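Local coordinates for protein pumilio homolog 23 (Arabidopsis thaliana, PDB 5WZJ) that binds RNA sequence-specifically, recognising 18S rRNA through Pumilio repeats, and probably regulates translation and mRNA stability by way of 3'-UTR targets, at residues A[292-297]-A[327-332]; A[285-290]-A[320-325]; A[249-254]-A[299-304]. One frame throughout, in Å; residues are numbered along the deposited sequence.

Interaction 1. Residues A[292-297]-A[327-332]. With nucleotides of chain B.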
loop_
_atom_site.group_PDB
_atom_site.type_symbol
_atom_site.label_atom_id
_atom_site.label_comp_id
_atom_site.label_asym_id
_atom_site.label_seq_id
_atom_site.Cartn_x
_atom_site.Cartn_y
_atom_site.Cartn_z
ATOM N N VAL A 292 6.473 8.994 -5.121
ATOM C CA VAL A 292 7.485 7.955 -4.987
ATOM C C VAL A 292 8.868 8.571 -4.816
ATOM O O VAL A 292 9.672 8.103 -4.002
ATOM C CB VAL A 292 7.425 6.990 -6.184
ATOM C CG1 VAL A 292 8.545 5.960 -6.073
ATOM C CG2 VAL A 292 6.067 6.275 -6.206
ATOM N N ILE A 293 9.162 9.640 -5.563
ATOM C CA ILE A 293 10.425 10.355 -5.381
ATOM C C ILE A 293 10.624 10.734 -3.916
ATOM O O ILE A 293 11.701 10.521 -3.336
ATOM C CB ILE A 293 10.478 11.595 -6.290
ATOM C CG1 ILE A 293 10.659 11.168 -7.751
ATOM C CG2 ILE A 293 11.615 12.506 -5.867
ATOM C CD1 ILE A 293 10.495 12.311 -8.727
ATOM N N LEU A 294 9.587 11.303 -3.295
ATOM C CA LEU A 294 9.718 11.745 -1.908
ATOM C C LEU A 294 9.878 10.570 -0.955
ATOM O O LEU A 294 10.584 10.689 0.053
ATOM C CB LEU A 294 8.514 12.604 -1.512
ATOM C CG LEU A 294 8.465 13.974 -2.203
ATOM C CD1 LEU A 294 7.182 14.736 -1.884
ATOM C CD2 LEU A 294 9.677 14.775 -1.765
ATOM N N GLU A 295 9.256 9.427 -1.268
ATOM C CA GLU A 295 9.387 8.243 -0.424
ATOM C C GLU A 295 10.795 7.667 -0.451
ATOM O O GLU A 295 11.248 7.108 0.552
ATOM C CB GLU A 295 8.398 7.163 -0.855
ATOM C CG GLU A 295 6.999 7.458 -0.389
ATOM C CD GLU A 295 5.956 6.655 -1.120
ATOM O OE1 GLU A 295 6.266 5.512 -1.556
ATOM O OE2 GLU A 295 4.831 7.191 -1.254
ATOM N N VAL A 296 11.482 7.732 -1.597
ATOM C CA VAL A 296 12.818 7.143 -1.699
ATOM C C VAL A 296 13.940 8.170 -1.615
ATOM O O VAL A 296 15.118 7.774 -1.579
ATOM C CB VAL A 296 12.972 6.322 -2.998
ATOM C CG1 VAL A 296 11.938 5.223 -3.034
ATOM C CG2 VAL A 296 12.876 7.241 -4.232
ATOM N N ALA A 297 13.624 9.464 -1.565
ATOM C CA ALA A 297 14.657 10.482 -1.690
ATOM C C ALA A 297 15.651 10.391 -0.535
ATOM O O ALA A 297 15.233 10.288 0.624
ATOM C CB ALA A 297 14.032 11.875 -1.717
ATOM N N ILE A 327 1.706 16.077 -0.978
ATOM C CA ILE A 327 1.950 16.702 0.316
ATOM C C ILE A 327 1.953 15.643 1.416
ATOM O O ILE A 327 2.771 15.691 2.343
ATOM C CB ILE A 327 0.914 17.813 0.573
ATOM C CG1 ILE A 327 1.035 18.901 -0.494
ATOM C CG2 ILE A 327 1.101 18.424 1.968
ATOM C CD1 ILE A 327 2.489 19.431 -0.670
ATOM N N GLN A 328 1.067 14.649 1.309
ATOM C CA GLN A 328 1.065 13.567 2.288
ATOM C C GLN A 328 2.401 12.836 2.305
ATOM O O GLN A 328 2.942 12.534 3.378
ATOM C CB GLN A 328 -0.067 12.590 1.993
ATOM C CG GLN A 328 -1.463 13.102 2.354
ATOM C CD GLN A 328 -2.517 12.048 2.075
ATOM O OE1 GLN A 328 -2.288 10.856 2.305
ATOM N NE2 GLN A 328 -3.670 12.471 1.553
ATOM N N ALA A 329 2.945 12.535 1.121
ATOM C CA ALA A 329 4.265 11.911 1.049
ATOM C C ALA A 329 5.341 12.845 1.588
ATOM O O ALA A 329 6.238 12.411 2.320
ATOM C CB ALA A 329 4.577 11.499 -0.398
ATOM N N LEU A 330 5.275 14.129 1.238
ATOM C CA LEU A 330 6.265 15.078 1.749
ATOM C C LEU A 330 6.243 15.131 3.274
ATOM O O LEU A 330 7.289 15.046 3.929
ATOM C CB LEU A 330 6.007 16.468 1.177
ATOM C CG LEU A 330 6.958 17.573 1.657
ATOM C CD1 LEU A 330 8.258 17.584 0.856
ATOM C CD2 LEU A 330 6.268 18.901 1.523
ATOM N N ILE A 331 5.054 15.301 3.851
ATOM C CA ILE A 331 4.916 15.360 5.305
ATOM C C ILE A 331 5.502 14.107 5.947
ATOM O O ILE A 331 6.312 14.182 6.882
ATOM C CB ILE A 331 3.436 15.546 5.691
ATOM C CG1 ILE A 331 2.913 16.915 5.246
ATOM C CG2 ILE A 331 3.256 15.384 7.204
ATOM C CD1 ILE A 331 1.397 17.044 5.363
ATOM N N SER A 332 5.103 12.934 5.443
ATOM C CA SER A 332 5.460 11.664 6.076
ATOM C C SER A 332 6.960 11.444 6.114
ATOM O O SER A 332 7.448 10.675 6.950
ATOM C CB SER A 332 4.819 10.491 5.327
ATOM O OG SER A 332 3.424 10.643 5.259
ATOM P P U B 5 -8.512 3.187 0.887
ATOM O OP1 U B 5 -9.949 2.897 0.674
ATOM O OP2 U B 5 -7.496 2.941 -0.167
ATOM O "O5'" U B 5 -8.368 4.706 1.343
ATOM C "C5'" U B 5 -9.168 5.222 2.399
ATOM C "C4'" U B 5 -9.237 6.727 2.348
ATOM O "O4'" U B 5 -7.929 7.273 2.670
ATOM C "C3'" U B 5 -9.614 7.304 0.988
ATOM O "O3'" U B 5 -10.312 8.520 1.196
ATOM C "C2'" U B 5 -8.250 7.608 0.367
ATOM O "O2'" U B 5 -8.273 8.593 -0.642
ATOM C "C1'" U B 5 -7.460 8.064 1.591
ATOM N N1 U B 5 -6.008 7.859 1.494
ATOM C C2 U B 5 -5.208 8.959 1.727
ATOM O O2 U B 5 -5.663 10.059 1.971
ATOM N N3 U B 5 -3.857 8.734 1.650
ATOM C C4 U B 5 -3.243 7.533 1.374
ATOM O O4 U B 5 -2.017 7.502 1.344
ATOM C C5 U B 5 -4.132 6.432 1.154
ATOM C C6 U B 5 -5.460 6.622 1.226
#
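Neighbouring helices of Pumilio repeats 5 and 6 lie side by side here, with Leu294 of the first leaning on Ala329 and Leu330 of the second. The short segments run almost parallel, at 6°, with their axes 8.6 Å apart. Leu294 points its side chain into the seam: its CB meets Ala329 CB at 4.2 Å, and its CD1 reaches Leu330 CB at 3.7 Å. The two leucines cross obliquely. Leu330 sets CG anti to its backbone N (chi1 179°), and its CD1 ends 4.1 Å from Leu294 CD2. Tyr302 packs on Leu294, and Phe310 of the same helix 299-310 on Leu330. Alongside, Glu295 OE2 lies 4.4 Å from Ala329 CB and also forms a salt bridge with Arg181.

Gln328 stands beside this apolar seam and reaches for the RNA. Extended beyond CG, its chain carries the amide out to the Watson-Crick edge of U5 of chain B, at a modest tilt to the base. The uracil N3 donates to Gln328 OE1 at 2.7 Å, nearly straight at 172°, while Gln328 NE2 gives a longer, more bent bond of 3.2 Å to O2 of U5. A leucine in its place would probably leave both N3 and O2 of U5 without these partners and weaken the preference for uracil. Gln328 immediately precedes Ala329, whose packing on Leu294 is consistent with a firmly placed backbone under the amide. The acceptor-and-donor pair it presents matches the donor N3 and acceptor O2 of uracil.

Interaction 2. Residues A[285-290]-A[320-325]. With nucleotides of chain B.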
loop_
_atom_site.group_PDB
_atom_site.type_symbol
_atom_site.label_atom_id
_atom_site.label_comp_id
_atom_site.label_asym_id
_atom_site.label_seq_id
_atom_site.Cartn_x
_atom_site.Cartn_y
_atom_site.Cartn_z
ATOM N N SER A 285 -0.589 12.136 -13.370
ATOM C CA SER A 285 0.537 11.229 -13.583
ATOM C C SER A 285 1.785 11.681 -12.823
ATOM O O SER A 285 2.478 10.862 -12.208
ATOM C CB SER A 285 0.833 11.106 -15.074
ATOM O OG SER A 285 -0.267 10.493 -15.727
ATOM N N PHE A 286 2.114 12.976 -12.886
ATOM C CA PHE A 286 3.333 13.457 -12.226
ATOM C C PHE A 286 3.202 13.405 -10.709
ATOM O O PHE A 286 4.184 13.129 -9.999
ATOM C CB PHE A 286 3.647 14.882 -12.690
ATOM C CG PHE A 286 4.995 15.388 -12.267
ATOM C CD1 PHE A 286 6.145 14.634 -12.487
ATOM C CD2 PHE A 286 5.121 16.631 -11.672
ATOM C CE1 PHE A 286 7.398 15.120 -12.103
ATOM C CE2 PHE A 286 6.372 17.126 -11.288
ATOM C CZ PHE A 286 7.513 16.367 -11.514
ATOM N N SER A 287 2.011 13.709 -10.187
ATOM C CA SER A 287 1.835 13.676 -8.736
ATOM C C SER A 287 2.134 12.288 -8.190
ATOM O O SER A 287 2.848 12.151 -7.187
ATOM C CB SER A 287 0.424 14.131 -8.347
ATOM O OG SER A 287 -0.566 13.276 -8.893
ATOM N N HIS A 288 1.645 11.240 -8.863
ATOM C CA HIS A 288 1.994 9.881 -8.438
ATOM C C HIS A 288 3.502 9.652 -8.479
ATOM O O HIS A 288 4.065 8.988 -7.594
ATOM C CB HIS A 288 1.292 8.847 -9.319
ATOM C CG HIS A 288 -0.116 8.555 -8.917
ATOM N ND1 HIS A 288 -1.207 9.097 -9.566
ATOM C CD2 HIS A 288 -0.614 7.756 -7.945
ATOM C CE1 HIS A 288 -2.317 8.634 -9.015
ATOM N NE2 HIS A 288 -1.984 7.825 -8.027
ATOM N N LEU A 289 4.174 10.164 -9.514
ATOM C CA LEU A 289 5.628 10.004 -9.602
ATOM C C LEU A 289 6.336 10.717 -8.450
ATOM O O LEU A 289 7.269 10.172 -7.847
ATOM C CB LEU A 289 6.142 10.540 -10.944
ATOM C CG LEU A 289 7.650 10.405 -11.237
ATOM C CD1 LEU A 289 8.141 8.980 -10.980
ATOM C CD2 LEU A 289 7.933 10.780 -12.684
ATOM N N VAL A 290 5.933 11.955 -8.151
ATOM C CA VAL A 290 6.636 12.704 -7.112
ATOM C C VAL A 290 6.388 12.094 -5.724
ATOM O O VAL A 290 7.263 12.158 -4.850
ATOM C CB VAL A 290 6.249 14.193 -7.166
ATOM C CG1 VAL A 290 6.979 14.980 -6.069
ATOM C CG2 VAL A 290 6.587 14.781 -8.545
ATOM N N ASP A 320 -5.551 20.492 -3.667
ATOM C CA ASP A 320 -5.697 19.934 -5.000
ATOM C C ASP A 320 -5.949 18.432 -4.941
ATOM O O ASP A 320 -5.317 17.706 -4.164
ATOM C CB ASP A 320 -4.463 20.222 -5.847
ATOM C CG ASP A 320 -4.563 19.597 -7.214
ATOM O OD1 ASP A 320 -5.346 20.128 -8.024
ATOM O OD2 ASP A 320 -3.890 18.568 -7.463
ATOM N N ARG A 321 -6.863 17.971 -5.801
ATOM C CA ARG A 321 -7.296 16.578 -5.799
ATOM C C ARG A 321 -6.154 15.597 -6.051
ATOM O O ARG A 321 -6.260 14.432 -5.650
ATOM C CB ARG A 321 -8.405 16.380 -6.844
ATOM C CG ARG A 321 -7.923 16.475 -8.290
ATOM C CD ARG A 321 -9.068 16.710 -9.297
ATOM N NE ARG A 321 -10.018 15.600 -9.387
ATOM C CZ ARG A 321 -9.901 14.575 -10.230
ATOM N NH1 ARG A 321 -10.823 13.617 -10.245
ATOM N NH2 ARG A 321 -8.864 14.504 -11.057
ATOM N N CYS A 322 -5.079 16.015 -6.720
ATOM C CA CYS A 322 -3.929 15.138 -6.934
ATOM C C CYS A 322 -2.737 15.506 -6.066
ATOM O O CYS A 322 -2.122 14.636 -5.443
ATOM C CB CYS A 322 -3.496 15.159 -8.411
ATOM S SG CYS A 322 -4.708 14.452 -9.549
ATOM N N ALA A 323 -2.375 16.784 -6.037
ATOM C CA ALA A 323 -1.177 17.199 -5.325
ATOM C C ALA A 323 -1.267 16.966 -3.820
ATOM O O ALA A 323 -0.225 16.926 -3.160
ATOM C CB ALA A 323 -0.897 18.678 -5.600
ATOM N N ASN A 324 -2.470 16.827 -3.248
ATOM C CA ASN A 324 -2.504 16.647 -1.797
ATOM C C ASN A 324 -1.863 15.328 -1.400
ATOM O O ASN A 324 -1.326 15.216 -0.296
ATOM C CB ASN A 324 -3.933 16.755 -1.246
ATOM C CG ASN A 324 -4.718 15.470 -1.369
ATOM O OD1 ASN A 324 -4.760 14.667 -0.436
ATOM N ND2 ASN A 324 -5.354 15.263 -2.528
ATOM N N PHE A 325 -1.872 14.333 -2.291
ATOM C CA PHE A 325 -1.171 13.090 -1.975
ATOM C C PHE A 325 0.340 13.271 -2.021
ATOM O O PHE A 325 1.063 12.582 -1.290
ATOM C CB PHE A 325 -1.618 11.981 -2.921
ATOM C CG PHE A 325 -3.051 11.584 -2.732
ATOM C CD1 PHE A 325 -3.411 10.700 -1.719
ATOM C CD2 PHE A 325 -4.043 12.118 -3.549
ATOM C CE1 PHE A 325 -4.732 10.334 -1.534
ATOM C CE2 PHE A 325 -5.369 11.775 -3.359
ATOM C CZ PHE A 325 -5.717 10.867 -2.357
ATOM P P G B 7 -11.490 9.922 -5.822
ATOM O OP1 G B 7 -12.714 10.364 -6.528
ATOM O OP2 G B 7 -11.230 8.522 -5.417
ATOM O "O5'" G B 7 -10.233 10.265 -6.742
ATOM C "C5'" G B 7 -10.147 11.505 -7.418
ATOM C "C4'" G B 7 -8.832 11.639 -8.146
ATOM O "O4'" G B 7 -7.761 11.946 -7.214
ATOM C "C3'" G B 7 -8.336 10.393 -8.854
ATOM O "O3'" G B 7 -9.016 10.151 -10.072
ATOM C "C2'" G B 7 -6.849 10.688 -9.014
ATOM O "O2'" G B 7 -6.637 11.588 -10.088
ATOM C "C1'" G B 7 -6.544 11.420 -7.699
ATOM N N9 G B 7 -5.989 10.492 -6.702
ATOM C C8 G B 7 -6.671 9.554 -5.963
ATOM N N7 G B 7 -5.883 8.854 -5.201
ATOM C C5 G B 7 -4.609 9.344 -5.459
ATOM C C6 G B 7 -3.348 8.970 -4.928
ATOM O O6 G B 7 -3.110 8.098 -4.092
ATOM N N1 G B 7 -2.303 9.726 -5.448
ATOM C C2 G B 7 -2.467 10.712 -6.388
ATOM N N2 G B 7 -1.348 11.332 -6.790
ATOM N N3 G B 7 -3.639 11.068 -6.897
ATOM C C4 G B 7 -4.658 10.350 -6.392
ATOM P P A B 8 -9.277 8.643 -10.564
ATOM O OP1 A B 8 -10.004 8.722 -11.853
ATOM O OP2 A B 8 -9.814 7.824 -9.461
ATOM O "O5'" A B 8 -7.802 8.119 -10.811
ATOM C "C5'" A B 8 -7.554 6.759 -11.081
ATOM C "C4'" A B 8 -6.787 6.650 -12.363
ATOM O "O4'" A B 8 -5.450 7.185 -12.176
ATOM C "C3'" A B 8 -6.586 5.239 -12.892
ATOM O "O3'" A B 8 -7.698 4.841 -13.690
ATOM C "C2'" A B 8 -5.313 5.372 -13.699
ATOM O "O2'" A B 8 -5.655 5.968 -14.945
ATOM C "C1'" A B 8 -4.521 6.399 -12.870
ATOM N N9 A B 8 -3.597 5.818 -11.865
ATOM C C8 A B 8 -3.845 5.012 -10.771
ATOM N N7 A B 8 -2.765 4.718 -10.071
ATOM C C5 A B 8 -1.741 5.391 -10.717
ATOM C C6 A B 8 -0.355 5.514 -10.479
ATOM N N6 A B 8 0.323 4.930 -9.485
ATOM N N1 A B 8 0.354 6.281 -11.342
ATOM C C2 A B 8 -0.263 6.889 -12.363
ATOM N N3 A B 8 -1.551 6.845 -12.687
ATOM C C4 A B 8 -2.244 6.083 -11.809
ATOM P P U B 6 -11.862 8.667 0.823
ATOM O OP1 U B 6 -12.399 9.730 1.708
ATOM O OP2 U B 6 -12.502 7.340 0.792
ATOM O "O5'" U B 6 -11.813 9.194 -0.678
ATOM C "C5'" U B 6 -12.778 10.095 -1.202
ATOM C "C4'" U B 6 -12.155 10.991 -2.241
ATOM O "O4'" U B 6 -11.333 11.983 -1.567
ATOM C "C3'" U B 6 -11.231 10.272 -3.232
ATOM O "O3'" U B 6 -11.333 10.869 -4.527
ATOM C "C2'" U B 6 -9.839 10.522 -2.650
ATOM O "O2'" U B 6 -8.794 10.487 -3.599
ATOM C "C1'" U B 6 -10.000 11.917 -2.049
ATOM N N1 U B 6 -9.097 12.216 -0.922
ATOM C C2 U B 6 -8.085 13.142 -1.129
ATOM O O2 U B 6 -7.905 13.696 -2.206
ATOM N N3 U B 6 -7.289 13.391 -0.035
ATOM C C4 U B 6 -7.409 12.834 1.225
ATOM O O4 U B 6 -6.622 13.163 2.121
ATOM C C5 U B 6 -8.483 11.893 1.359
ATOM C C6 U B 6 -9.268 11.616 0.308
#
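Ser287 OG is gripped by the RNA and by its own helix: N2 of G7 of chain B donates to it at 3.0 Å, and its single proton has the carbonyl oxygens of Asp283, the stronger partner, and Asn284 to go to. With chi1 at 61°, the hydroxyl sits between the backbone N and the carbonyl carbon, within reach of the preceding turn. Cys322 CB packs against Ser287 OG at 3.5 Å, and Cys322 SG turns to the sugar of G7, close to its O2'.

G7 lies between two rings, with the His288 ring on one face and the Phe325 ring on the other, where G7 C6 is 3.4 Å above the phenyl plane. The far face of His288 is taken by the base of A8 of chain B. This is the Pumilio mode of RNA reading, in which side chains from successive repeats meet a base at its edge and fill the gaps between bases; Ser287 and His288 come from repeat 5, Phe325 from repeat 6.

Asn324 reads U6 of chain B: N3 of U6 donates to OD1 at 2.9 Å, and ND2 donates to U6 O2 at 3.0 Å. The same ND2 also donates to Asp320 O, at 160°, which holds the amide in its orientation. Asp320 in turn caps the start of helix 323-332, its OD2 accepting from Ala323 N at 2.7 Å through the anti lone pair and from Cys322 N above the carboxylate plane.

Interaction 3. Residues A[249-254]-A[299-304]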
loop_
_atom_site.group_PDB
_atom_site.type_symbol
_atom_site.label_atom_id
_atom_site.label_comp_id
_atom_site.label_asym_id
_atom_site.label_seq_id
_atom_site.Cartn_x
_atom_site.Cartn_y
_atom_site.Cartn_z
ATOM N N GLU A 249 21.727 9.875 -8.784
ATOM C CA GLU A 249 21.958 10.038 -10.212
ATOM C C GLU A 249 20.647 10.074 -10.997
ATOM O O GLU A 249 20.514 10.866 -11.932
ATOM C CB GLU A 249 22.855 8.899 -10.732
ATOM C CG GLU A 249 23.665 9.232 -11.993
ATOM C CD GLU A 249 24.944 10.024 -11.694
ATOM O OE1 GLU A 249 25.162 10.447 -10.524
ATOM O OE2 GLU A 249 25.741 10.213 -12.636
ATOM N N ILE A 250 19.668 9.239 -10.634
ATOM C CA ILE A 250 18.495 9.087 -11.492
ATOM C C ILE A 250 17.439 10.153 -11.206
ATOM O O ILE A 250 16.752 10.616 -12.124
ATOM C CB ILE A 250 17.908 7.666 -11.378
ATOM C CG1 ILE A 250 17.402 7.377 -9.976
ATOM C CG2 ILE A 250 18.924 6.617 -11.811
ATOM C CD1 ILE A 250 17.016 5.918 -9.788
ATOM N N ILE A 251 17.248 10.544 -9.945
ATOM C CA ILE A 251 16.172 11.487 -9.624
ATOM C C ILE A 251 16.396 12.852 -10.287
ATOM O O ILE A 251 15.429 13.404 -10.834
ATOM C CB ILE A 251 15.963 11.573 -8.107
ATOM C CG1 ILE A 251 15.336 10.278 -7.584
ATOM C CG2 ILE A 251 15.085 12.788 -7.747
ATOM C CD1 ILE A 251 15.233 10.242 -6.061
ATOM N N PRO A 252 17.610 13.423 -10.286
ATOM C CA PRO A 252 17.811 14.686 -11.034
ATOM C C PRO A 252 17.512 14.578 -12.520
ATOM O O PRO A 252 17.054 15.563 -13.116
ATOM C CB PRO A 252 19.296 15.014 -10.788
ATOM C CG PRO A 252 19.633 14.317 -9.523
ATOM C CD PRO A 252 18.796 13.075 -9.478
ATOM N N LEU A 253 17.761 13.419 -13.142
ATOM C CA LEU A 253 17.362 13.228 -14.537
ATOM C C LEU A 253 15.842 13.272 -14.687
ATOM O O LEU A 253 15.311 13.960 -15.564
ATOM C CB LEU A 253 17.923 11.905 -15.081
ATOM C CG LEU A 253 19.445 11.747 -15.194
ATOM C CD1 LEU A 253 19.846 10.310 -15.563
ATOM C CD2 LEU A 253 20.025 12.731 -16.200
ATOM N N ILE A 254 15.121 12.553 -13.823
ATOM C CA ILE A 254 13.658 12.553 -13.886
ATOM C C ILE A 254 13.097 13.954 -13.674
ATOM O O ILE A 254 12.123 14.351 -14.328
ATOM C CB ILE A 254 13.079 11.565 -12.858
ATOM C CG1 ILE A 254 13.507 10.128 -13.217
ATOM C CG2 ILE A 254 11.547 11.715 -12.771
ATOM C CD1 ILE A 254 13.053 9.093 -12.203
ATOM N N GLU A 299 18.364 12.103 2.095
ATOM C CA GLU A 299 18.102 13.279 2.923
ATOM C C GLU A 299 18.391 14.575 2.177
ATOM O O GLU A 299 17.557 15.488 2.148
ATOM C CB GLU A 299 18.929 13.214 4.212
ATOM C CG GLU A 299 18.889 14.518 5.006
ATOM C CD GLU A 299 19.438 14.375 6.419
ATOM O OE1 GLU A 299 19.059 13.404 7.116
ATOM O OE2 GLU A 299 20.247 15.237 6.826
ATOM N N SER A 300 19.573 14.676 1.567
ATOM C CA SER A 300 19.962 15.920 0.913
ATOM C C SER A 300 19.005 16.262 -0.217
ATOM O O SER A 300 18.661 17.432 -0.434
ATOM C CB SER A 300 21.392 15.797 0.378
ATOM O OG SER A 300 21.476 14.714 -0.541
ATOM N N LEU A 301 18.566 15.249 -0.954
ATOM C CA LEU A 301 17.653 15.496 -2.059
ATOM C C LEU A 301 16.271 15.884 -1.538
ATOM O O LEU A 301 15.650 16.817 -2.058
ATOM C CB LEU A 301 17.602 14.252 -2.949
ATOM C CG LEU A 301 16.961 14.389 -4.319
ATOM C CD1 LEU A 301 17.684 13.503 -5.324
ATOM C CD2 LEU A 301 15.520 14.005 -4.211
ATOM N N TYR A 302 15.790 15.198 -0.491
ATOM C CA TYR A 302 14.510 15.568 0.116
ATOM C C TYR A 302 14.536 17.010 0.598
ATOM O O TYR A 302 13.587 17.769 0.367
ATOM C CB TYR A 302 14.157 14.629 1.286
ATOM C CG TYR A 302 12.895 15.067 2.025
ATOM C CD1 TYR A 302 12.947 16.073 2.997
ATOM C CD2 TYR A 302 11.649 14.498 1.734
ATOM C CE1 TYR A 302 11.800 16.510 3.652
ATOM C CE2 TYR A 302 10.496 14.923 2.393
ATOM C CZ TYR A 302 10.581 15.935 3.347
ATOM O OH TYR A 302 9.449 16.373 4.005
ATOM N N ASN A 303 15.599 17.398 1.313
ATOM C CA ASN A 303 15.634 18.743 1.888
ATOM C C ASN A 303 15.586 19.805 0.798
ATOM O O ASN A 303 14.950 20.851 0.967
ATOM C CB ASN A 303 16.884 18.923 2.757
ATOM C CG ASN A 303 16.821 18.105 4.044
ATOM O OD1 ASN A 303 15.766 17.592 4.410
ATOM N ND2 ASN A 303 17.952 17.978 4.730
ATOM N N GLU A 304 16.244 19.546 -0.331
ATOM C CA GLU A 304 16.248 20.511 -1.425
ATOM C C GLU A 304 14.863 20.636 -2.061
ATOM O O GLU A 304 14.413 21.750 -2.367
ATOM C CB GLU A 304 17.306 20.109 -2.459
ATOM C CG GLU A 304 17.413 21.025 -3.686
ATOM C CD GLU A 304 18.131 22.338 -3.419
ATOM O OE1 GLU A 304 18.462 22.614 -2.244
ATOM O OE2 GLU A 304 18.357 23.099 -4.392
#
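Leu301 drives one methyl into the side of Ile251: Leu301 CD1 lies 3.6 Å from Ile251 CG2 and 3.8 Å from Ile251 CB. Its other methyl, CD2, also reaches Ile251 CG2, at 3.8 Å. Pro252 adds a looser touch, with CD 4.3 Å from Leu301 CD1. The contact is wholly apolar and buried.

Both main side chains point at the opposite helix, which lets them bridge backbones whose nearest CA atoms, those of Ile251 and Leu301, are 8.7 Å apart. Leu301 spans its share by carrying CG anti to the backbone N (chi1 -167°). On the other side, helix 244-254 is kinked here; proline has no N-H to give to the turn before. Further out, Ile251 rests on Leu237 of helix 227-239 and on Ile293 of helix 284-296, while Pro252 meets Phe267 in a loop.

The nearest atom of the contact is about 13 Å from the bound RNA, so this is packing away from the bases. It joins Pumilio repeat 4 to repeat 5 through the hydrophobic interface between helices, the way Pumilio repeats pack together into their right-handed, half-donut superhelix.

How the interactions relate
Interactions 1 and 2, centred 11 Å apart, share helices 284-296 and 323-332. Interaction 2 takes the early turns of helix 284-296 and the turn leading into helix 323-332, interaction 1 the later turns of both. Together they place U5, U6 and G7 of chain B along one surface, with A8 beyond His288. Interaction 3 lies behind that surface, centred 12 Å from interaction 1 and 18 Å from interaction 2. It is tied to interaction 1 by Tyr302 OH, 2.5 Å from Leu330 O in a probable hydrogen bond, and by Ile251 against Ile293; Ile254 CG2 meets Leu289 CD2 of interaction 2 at 3.7 Å. Apolar packing continues from repeat 4 through repeat 6 beneath the RNA-reading side chains.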